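Local coordinates for capsid protein (Infectious hypodermal and hematopoietic necrosis virus, PDB 3N7X) that builds the icosahedral shell of a shrimp-infecting densovirus from sixty copies of a beta-barrel subunit and binds calcium where subunits meet, at residues Phe56-Ala61 / Ile175-Leu180; Leu71-Leu76 / Gln179-Gln184; Ser122-Met127 / Gly282-Ala287. All blocks are in the same frame, centred on the assembly; numbering follows the deposited sequence.

Contact 1. Residues Phe56-Ala61 / Ile175-Leu180; sequences FEFDAA and IQNPQL. With CA (calcium ion), chain B.
Phe56 lays its ring under Pro178: the proline CD sits 3.4 Å from the ring centroid and only 9° off the ring normal, a CH-pi contact over the middle of one face. The carbonyl oxygens of Ile175 and Gln176, from the last turn of helix 171-176, lie at the edge of the same ring. A flat, buried aromatic thus offers a face to the proline and a rim to the helix end. Glu57 follows and is gripped by Asn177, the first residue to leave helical geometry. The asparagine CG, anti to the backbone N (chi1 -157°), is carried toward the strand, and Asn177 OD1 accepts from Glu57 N at 2.9 Å, in the carbonyl plane and on a lone pair. Asn177 ND2 returns a weak bond to Glu57 O (3.3 Å) and a firmer one to Pro178 O (2.9 Å), which together fix the amide's rotation. Glu57 OE1 receives a water (2.7 Å) that also donates to Asn177 OD1, while OE2 receives a second. Both waters, a third one and Gln176 O (2.4 Å) bind calcium; Tyr55 O of the same chain and Glu191 OE2 of a neighbouring subunit complete the set. Phe58 meets Pro178 more loosely, through CZ and CE1 against CG. Beyond it Asp59 OD1 accepts from Ala61 N in an Asx turn, and the small Ala61 leaves its CB 3.8 Å from Leu180 CD2. The arrangement is a calcium site at a subunit interface, with Glu57 and Asn177 as second-shell residues holding its waters.

Contact 2. Residues Leu71-Leu76 / Gln179-Gln184; sequences LYCLPL and QLVTVQ
Tyr72 and Leu180 form the tight heart of this antiparallel pairing. They are opposite each other as a non-hydrogen-bonded pair, and Leu180 CD2 stands over the centre of the tyrosine ring, 3.5 Å from its centroid and 3° off the normal. One methyl of a branched leucine on a wide aromatic face makes a close CH-pi contact. The Tyr72 hydroxyl reaches past the leucine to hydrogen-bond Asp59 OD1, so a buried polar end is paired. Beside this pair, Leu71 and Val181 are joined by both backbone bonds, Leu71 N to Val181 O (3.1 Å) and Val181 N to Leu71 O (2.8 Å). On the sheet face opposite Tyr72, compact Cys73 puts CB 3.6 Å from Val181 CG2. The ends are looser. Cys73 N still donates to Gln179 O at 2.8 Å, but the return bond from Gln179 N to Cys73 O is weak, and the N-to-C directions of the short strands make 116°, well short of the 180° of an ideal antiparallel pair. At the far end Leu71 CD1 only just meets Val183 CG1, 4.2 Å away. Gln179, partly exposed, suits the margin: its amide turns back and NE2 donates to Asn177 O from above the carbonyl plane. The pair lies inside a larger antiparallel sheet, strand 264-268 flanking 70-74 and strand 161-164 flanking 179-182. Phe265 packs on Leu71 and Cys73, Leu162 on Val181 and Val183, while Lys173 and Trp174 of helix 171-176 lie against Gln179.

Contact 3. Residues Ser122-Met127 / Gly282-Ala287; sequences SMVPLM and GCRVQA
Val124 and Arg284 exchange both backbone bonds: Val124 N donates to Arg284 O at 2.8 Å, and Arg284 N to Val124 O at 3.1 Å. Leu126 and Gly282 do the same, through Leu126 N to Gly282 O (2.7 Å) and Gly282 N to Leu126 O (2.9 Å). Between them Pro125, which has no N-H to give, sits in a non-hydrogen-bonded pair with Cys283, where none is needed across the strands. Gly282 has no side chain, and Leu126 sets CD1 4.1 Å from Cys283 CA. On the face of Cys283, Met123 lies alongside Val285 and bends at its last torsion (chi3 -68°), which sets CE 3.9 Å from Cys283 SG. Several polar ends turn to other subunits: Ser122 OG bonds Gln202 of one neighbour and His35 of another. The Arg284 guanidinium makes a cation-pi contact with Tyr55 of its own chain and weak bonds to Tyr148 and Ser269 of a neighbouring subunit. The Val124/Arg284 and Leu126/Gly282 pairs thus satisfy each other's main chain, whereas Cys283 and Val285 bond to Phe58 and Phe56 of strand 45-59; several polar side chains bond to neighbouring subunits, consistent with a role at the subunit interface.

How the contacts relate
From the N terminus, strand 45-59 brings in residues 56-61, and strand 70-74 soon follows with 71-76; both wait more than a hundred residues for their partner, the run 175-184. Contact 1 closes the longer loop, contact 2 a shorter one that ends on the same run, sharing Gln179 and Leu180. Contact 3 opens inside both loops, at 122-127, and closes long after them at 282-287, so it crosses each. Strand 281-296 then pairs with strand 45-59 as well as 111-131, placing contact 3 and the 56-61 side of contact 1 in one sheet. Contact 2 belongs to the other sheet, and contact 1 bridges the two, consistent with the jelly-roll barrel of parvovirus capsids.

Contact 1. Residues Phe56-Ala61 / Ile175-Leu180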
loop_
_atom_site.group_PDB
_atom_site.type_symbol
_atom_site.label_atom_id
_atom_site.label_comp_id
_atom_site.label_asym_id
_atom_site.label_seq_id
_atom_site.Cartn_x
_atom_site.Cartn_y
_atom_site.Cartn_z
ATOM N N PHE A 56 3.435 97.011 22.345
ATOM C CA PHE A 56 3.325 97.286 23.773
ATOM C C PHE A 56 4.726 97.508 24.331
ATOM O O PHE A 56 5.693 96.888 23.867
ATOM C CB PHE A 56 2.687 96.113 24.527
ATOM C CG PHE A 56 1.224 95.904 24.234
ATOM C CD1 PHE A 56 0.436 96.935 23.733
ATOM C CD2 PHE A 56 0.619 94.679 24.526
ATOM C CE1 PHE A 56 -0.933 96.751 23.528
ATOM C CE2 PHE A 56 -0.748 94.483 24.326
ATOM C CZ PHE A 56 -1.527 95.522 23.826
ATOM N N GLU A 57 4.836 98.398 25.314
ATOM C CA GLU A 57 6.119 98.669 25.955
ATOM C C GLU A 57 5.927 98.491 27.454
ATOM O O GLU A 57 4.844 98.746 27.979
ATOM C CB GLU A 57 6.602 100.093 25.670
ATOM C CG GLU A 57 6.825 100.422 24.205
ATOM C CD GLU A 57 5.541 100.819 23.498
ATOM O OE1 GLU A 57 4.744 101.566 24.107
ATOM O OE2 GLU A 57 5.331 100.399 22.336
ATOM N N PHE A 58 6.978 98.059 28.140
ATOM C CA PHE A 58 6.901 97.836 29.577
ATOM C C PHE A 58 8.198 98.202 30.277
ATOM O O PHE A 58 9.276 98.116 29.687
ATOM C CB PHE A 58 6.654 96.355 29.878
ATOM C CG PHE A 58 5.401 95.800 29.274
ATOM C CD1 PHE A 58 4.160 96.068 29.840
ATOM C CD2 PHE A 58 5.466 94.978 28.149
ATOM C CE1 PHE A 58 3.000 95.525 29.299
ATOM C CE2 PHE A 58 4.313 94.430 27.599
ATOM C CZ PHE A 58 3.075 94.703 28.175
ATOM N N ASP A 59 8.083 98.599 31.540
ATOM C CA ASP A 59 9.251 98.886 32.363
ATOM C C ASP A 59 8.970 98.163 33.679
ATOM O O ASP A 59 8.039 97.366 33.751
ATOM C CB ASP A 59 9.459 100.390 32.585
ATOM C CG ASP A 59 8.290 101.058 33.272
ATOM O OD1 ASP A 59 7.484 100.365 33.932
ATOM O OD2 ASP A 59 8.187 102.295 33.162
ATOM N N ALA A 60 9.754 98.438 34.714
ATOM C CA ALA A 60 9.561 97.760 35.989
ATOM C C ALA A 60 8.336 98.224 36.782
ATOM O O ALA A 60 8.202 97.896 37.966
ATOM C CB ALA A 60 10.819 97.893 36.836
ATOM N N ALA A 61 7.447 98.978 36.137
ATOM C CA ALA A 61 6.220 99.469 36.786
ATOM C C ALA A 61 6.504 100.319 38.020
ATOM O O ALA A 61 5.689 100.402 38.945
ATOM C CB ALA A 61 5.327 98.289 37.169
ATOM N N ILE A 175 -6.148 100.524 24.631
ATOM C CA ILE A 175 -5.860 99.988 23.312
ATOM C C ILE A 175 -4.394 100.254 22.996
ATOM O O ILE A 175 -3.708 99.426 22.398
ATOM C CB ILE A 175 -6.741 100.651 22.240
ATOM C CG1 ILE A 175 -8.196 100.235 22.446
ATOM C CG2 ILE A 175 -6.261 100.261 20.852
ATOM C CD1 ILE A 175 -9.146 100.802 21.411
ATOM N N GLN A 176 -3.911 101.417 23.411
ATOM C CA GLN A 176 -2.526 101.787 23.172
ATOM C C GLN A 176 -1.562 100.878 23.927
ATOM O O GLN A 176 -0.500 100.515 23.412
ATOM C CB GLN A 176 -2.291 103.239 23.599
ATOM C CG GLN A 176 -2.615 104.274 22.528
ATOM C CD GLN A 176 -3.008 105.634 23.109
ATOM O OE1 GLN A 176 -2.451 106.084 24.114
ATOM N NE2 GLN A 176 -3.968 106.296 22.467
ATOM N N ASN A 177 -1.944 100.486 25.138
ATOM C CA ASN A 177 -1.053 99.673 25.951
ATOM C C ASN A 177 -1.728 99.182 27.227
ATOM O O ASN A 177 -2.728 99.747 27.676
ATOM C CB ASN A 177 0.161 100.535 26.349
ATOM C CG ASN A 177 1.393 99.715 26.700
ATOM O OD1 ASN A 177 2.180 99.348 25.822
ATOM N ND2 ASN A 177 1.564 99.423 27.983
ATOM N N PRO A 178 -1.206 98.094 27.808
ATOM C CA PRO A 178 -1.792 97.591 29.051
ATOM C C PRO A 178 -1.516 98.700 30.069
ATOM O O PRO A 178 -0.449 99.313 30.039
ATOM C CB PRO A 178 -0.972 96.336 29.327
ATOM C CG PRO A 178 -0.708 95.823 27.938
ATOM C CD PRO A 178 -0.338 97.078 27.183
ATOM N N GLN A 179 -2.467 98.966 30.956
ATOM C CA GLN A 179 -2.300 100.033 31.939
ATOM C C GLN A 179 -1.928 99.537 33.333
ATOM O O GLN A 179 -2.192 98.385 33.688
ATOM C CB GLN A 179 -3.583 100.863 32.002
ATOM C CG GLN A 179 -3.945 101.507 30.675
ATOM C CD GLN A 179 -2.843 102.423 30.166
ATOM O OE1 GLN A 179 -2.418 103.342 30.867
ATOM N NE2 GLN A 179 -2.378 102.180 28.945
ATOM N N LEU A 180 -1.314 100.413 34.123
ATOM C CA LEU A 180 -0.910 100.049 35.474
ATOM C C LEU A 180 -2.079 99.930 36.441
ATOM O O LEU A 180 -3.001 100.745 36.439
ATOM C CB LEU A 180 0.096 101.061 36.024
ATOM C CG LEU A 180 1.520 101.003 35.463
ATOM C CD1 LEU A 180 2.358 102.078 36.138
ATOM C CD2 LEU A 180 2.128 99.621 35.705
HETATM CA CA CA B . 0.939 100.824 21.585
HETATM O O HOH W 1 2.084 101.137 23.649
HETATM O O HOH W 2 3.189 101.604 21.189
HETATM O O HOH W 3 -1.059 99.782 20.722
#

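Contact 2. Residues Leu71-Leu76 / Gln179-Gln184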
loop_
_atom_site.group_PDB
_atom_site.type_symbol
_atom_site.label_atom_id
_atom_site.label_comp_id
_atom_site.label_asym_id
_atom_site.label_seq_id
_atom_site.Cartn_x
_atom_site.Cartn_y
_atom_site.Cartn_z
ATOM N N LEU A 71 1.411 96.795 38.656
ATOM C CA LEU A 71 1.713 95.859 37.582
ATOM C C LEU A 71 0.854 96.276 36.398
ATOM O O LEU A 71 -0.225 96.843 36.581
ATOM C CB LEU A 71 1.356 94.424 37.989
ATOM C CG LEU A 71 2.207 93.747 39.069
ATOM C CD1 LEU A 71 1.604 92.391 39.431
ATOM C CD2 LEU A 71 3.637 93.584 38.571
ATOM N N TYR A 72 1.335 96.025 35.186
ATOM C CA TYR A 72 0.547 96.359 34.015
ATOM C C TYR A 72 -0.488 95.263 33.902
ATOM O O TYR A 72 -0.200 94.100 34.180
ATOM C CB TYR A 72 1.395 96.365 32.748
ATOM C CG TYR A 72 2.418 97.464 32.689
ATOM C CD1 TYR A 72 3.687 97.294 33.239
ATOM C CD2 TYR A 72 2.124 98.679 32.067
ATOM C CE1 TYR A 72 4.641 98.306 33.169
ATOM C CE2 TYR A 72 3.068 99.696 31.991
ATOM C CZ TYR A 72 4.324 99.506 32.543
ATOM O OH TYR A 72 5.262 100.513 32.467
ATOM N N CYS A 73 -1.696 95.629 33.499
ATOM C CA CYS A 73 -2.755 94.650 33.352
ATOM C C CYS A 73 -3.224 94.577 31.906
ATOM O O CYS A 73 -3.331 95.599 31.232
ATOM C CB CYS A 73 -3.934 95.012 34.260
ATOM S SG CYS A 73 -5.403 93.972 34.028
ATOM N N LEU A 74 -3.477 93.365 31.426
ATOM C CA LEU A 74 -3.981 93.175 30.071
ATOM C C LEU A 74 -5.298 92.420 30.197
ATOM O O LEU A 74 -5.317 91.198 30.341
ATOM C CB LEU A 74 -2.995 92.376 29.216
ATOM C CG LEU A 74 -3.504 92.035 27.806
ATOM C CD1 LEU A 74 -4.019 93.282 27.106
ATOM C CD2 LEU A 74 -2.385 91.405 27.001
ATOM N N PRO A 75 -6.422 93.149 30.160
ATOM C CA PRO A 75 -7.759 92.561 30.276
ATOM C C PRO A 75 -8.265 91.930 28.980
ATOM O O PRO A 75 -9.050 92.535 28.250
ATOM C CB PRO A 75 -8.604 93.747 30.718
ATOM C CG PRO A 75 -7.995 94.867 29.936
ATOM C CD PRO A 75 -6.498 94.619 30.065
ATOM N N LEU A 76 -7.818 90.708 28.709
ATOM C CA LEU A 76 -8.213 89.988 27.502
ATOM C C LEU A 76 -9.701 89.740 27.402
ATOM O O LEU A 76 -10.206 89.460 26.321
ATOM C CB LEU A 76 -7.519 88.635 27.432
ATOM C CG LEU A 76 -6.003 88.665 27.445
ATOM C CD1 LEU A 76 -5.482 87.269 27.205
ATOM C CD2 LEU A 76 -5.513 89.614 26.368
ATOM N N GLN A 179 -2.467 98.966 30.956
ATOM C CA GLN A 179 -2.300 100.033 31.939
ATOM C C GLN A 179 -1.928 99.537 33.333
ATOM O O GLN A 179 -2.192 98.385 33.688
ATOM C CB GLN A 179 -3.583 100.863 32.002
ATOM C CG GLN A 179 -3.945 101.507 30.675
ATOM C CD GLN A 179 -2.843 102.423 30.166
ATOM O OE1 GLN A 179 -2.418 103.342 30.867
ATOM N NE2 GLN A 179 -2.378 102.180 28.945
ATOM N N LEU A 180 -1.314 100.413 34.123
ATOM C CA LEU A 180 -0.910 100.049 35.474
ATOM C C LEU A 180 -2.079 99.930 36.441
ATOM O O LEU A 180 -3.001 100.745 36.439
ATOM C CB LEU A 180 0.096 101.061 36.024
ATOM C CG LEU A 180 1.520 101.003 35.463
ATOM C CD1 LEU A 180 2.358 102.078 36.138
ATOM C CD2 LEU A 180 2.128 99.621 35.705
ATOM N N VAL A 181 -2.022 98.895 37.269
ATOM C CA VAL A 181 -3.045 98.632 38.269
ATOM C C VAL A 181 -2.339 98.499 39.612
ATOM O O VAL A 181 -1.303 97.841 39.715
ATOM C CB VAL A 181 -3.805 97.323 37.955
ATOM C CG1 VAL A 181 -4.695 96.941 39.122
ATOM C CG2 VAL A 181 -4.648 97.499 36.703
ATOM N N THR A 182 -2.886 99.136 40.638
ATOM C CA THR A 182 -2.280 99.064 41.957
ATOM C C THR A 182 -2.703 97.766 42.629
ATOM O O THR A 182 -3.878 97.569 42.932
ATOM C CB THR A 182 -2.704 100.262 42.826
ATOM O OG1 THR A 182 -2.269 101.475 42.200
ATOM C CG2 THR A 182 -2.081 100.169 44.210
ATOM N N VAL A 183 -1.738 96.882 42.858
ATOM C CA VAL A 183 -2.021 95.596 43.479
ATOM C C VAL A 183 -1.775 95.587 44.989
ATOM O O VAL A 183 -2.402 94.820 45.716
ATOM C CB VAL A 183 -1.191 94.473 42.813
ATOM C CG1 VAL A 183 -1.567 94.355 41.347
ATOM C CG2 VAL A 183 0.281 94.770 42.936
ATOM N N GLN A 184 -0.864 96.439 45.453
ATOM C CA GLN A 184 -0.532 96.545 46.875
ATOM C C GLN A 184 -0.026 97.944 47.164
ATOM O O GLN A 184 1.176 98.204 47.070
ATOM C CB GLN A 184 0.563 95.554 47.265
ATOM C CG GLN A 184 0.068 94.220 47.765
ATOM C CD GLN A 184 -0.975 94.363 48.852
ATOM O OE1 GLN A 184 -0.892 95.261 49.697
ATOM N NE2 GLN A 184 -1.963 93.469 48.844
#

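Contact 3. Residues Ser122-Met127 / Gly282-Ala287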
loop_
_atom_site.group_PDB
_atom_site.type_symbol
_atom_site.label_atom_id
_atom_site.label_comp_id
_atom_site.label_asym_id
_atom_site.label_seq_id
_atom_site.Cartn_x
_atom_site.Cartn_y
_atom_site.Cartn_z
ATOM N N SER A 122 8.264 88.555 19.642
ATOM C CA SER A 122 9.281 89.462 19.133
ATOM C C SER A 122 9.740 90.529 20.118
ATOM O O SER A 122 9.903 91.693 19.750
ATOM C CB SER A 122 8.757 90.140 17.869
ATOM O OG SER A 122 8.426 89.175 16.891
ATOM N N MET A 123 9.962 90.140 21.367
ATOM C CA MET A 123 10.404 91.099 22.364
ATOM C C MET A 123 11.739 91.753 22.021
ATOM O O MET A 123 12.657 91.100 21.524
ATOM C CB MET A 123 10.539 90.434 23.726
ATOM C CG MET A 123 11.119 91.365 24.768
ATOM S SD MET A 123 11.372 90.551 26.335
ATOM C CE MET A 123 9.655 90.271 26.829
ATOM N N VAL A 124 11.832 93.052 22.297
ATOM C CA VAL A 124 13.053 93.813 22.070
ATOM C C VAL A 124 13.397 94.513 23.382
ATOM O O VAL A 124 12.759 95.494 23.756
ATOM C CB VAL A 124 12.866 94.875 20.975
ATOM C CG1 VAL A 124 14.139 95.696 20.826
ATOM C CG2 VAL A 124 12.512 94.207 19.659
ATOM N N PRO A 125 14.399 93.997 24.113
ATOM C CA PRO A 125 14.833 94.571 25.395
ATOM C C PRO A 125 15.447 95.965 25.250
ATOM O O PRO A 125 16.204 96.230 24.314
ATOM C CB PRO A 125 15.846 93.544 25.908
ATOM C CG PRO A 125 15.379 92.261 25.286
ATOM C CD PRO A 125 15.047 92.695 23.881
ATOM N N LEU A 126 15.128 96.843 26.195
ATOM C CA LEU A 126 15.619 98.216 26.173
ATOM C C LEU A 126 16.257 98.632 27.490
ATOM O O LEU A 126 15.963 98.061 28.540
ATOM C CB LEU A 126 14.459 99.165 25.880
ATOM C CG LEU A 126 13.689 98.921 24.587
ATOM C CD1 LEU A 126 12.388 99.688 24.626
ATOM C CD2 LEU A 126 14.541 99.337 23.395
ATOM N N MET A 127 17.122 99.641 27.434
ATOM C CA MET A 127 17.762 100.151 28.641
ATOM C C MET A 127 18.048 101.645 28.524
ATOM O O MET A 127 18.123 102.196 27.423
ATOM C CB MET A 127 19.063 99.403 28.932
ATOM C CG MET A 127 20.131 99.555 27.871
ATOM S SD MET A 127 21.572 98.549 28.294
ATOM C CE MET A 127 22.861 99.264 27.227
ATOM N N GLY A 282 13.508 97.978 30.126
ATOM C CA GLY A 282 12.157 97.916 29.611
ATOM C C GLY A 282 12.180 97.050 28.373
ATOM O O GLY A 282 13.192 96.414 28.085
ATOM N N CYS A 283 11.078 97.011 27.637
ATOM C CA CYS A 283 11.037 96.216 26.422
ATOM C C CYS A 283 9.803 96.551 25.606
ATOM O O CYS A 283 8.854 97.159 26.108
ATOM C CB CYS A 283 11.017 94.731 26.763
ATOM S SG CYS A 283 9.422 94.169 27.395
ATOM N N ARG A 284 9.832 96.157 24.341
ATOM C CA ARG A 284 8.717 96.370 23.432
ATOM C C ARG A 284 8.408 95.043 22.768
ATOM O O ARG A 284 9.314 94.324 22.343
ATOM C CB ARG A 284 9.070 97.395 22.361
ATOM C CG ARG A 284 8.174 97.342 21.122
ATOM C CD ARG A 284 8.609 98.445 20.202
ATOM N NE ARG A 284 8.077 98.415 18.840
ATOM C CZ ARG A 284 8.260 97.428 17.975
ATOM N NH1 ARG A 284 8.944 96.350 18.316
ATOM N NH2 ARG A 284 7.827 97.560 16.734
ATOM N N VAL A 285 7.128 94.721 22.676
ATOM C CA VAL A 285 6.721 93.470 22.059
ATOM C C VAL A 285 5.620 93.738 21.052
ATOM O O VAL A 285 5.056 94.830 21.015
ATOM C CB VAL A 285 6.168 92.469 23.111
ATOM C CG1 VAL A 285 7.185 92.251 24.217
ATOM C CG2 VAL A 285 4.856 92.987 23.682
ATOM N N GLN A 286 5.333 92.740 20.227
ATOM C CA GLN A 286 4.253 92.848 19.261
ATOM C C GLN A 286 3.150 91.987 19.857
ATOM O O GLN A 286 3.419 90.918 20.408
ATOM C CB GLN A 286 4.653 92.289 17.895
ATOM C CG GLN A 286 3.574 92.506 16.845
ATOM C CD GLN A 286 3.927 91.920 15.494
ATOM O OE1 GLN A 286 5.056 92.057 15.022
ATOM N NE2 GLN A 286 2.955 91.276 14.854
ATOM N N ALA A 287 1.913 92.452 19.770
ATOM C CA ALA A 287 0.802 91.695 20.321
ATOM C C ALA A 287 -0.283 91.525 19.272
ATOM O O ALA A 287 -0.856 92.505 18.796
ATOM C CB ALA A 287 0.248 92.406 21.548
#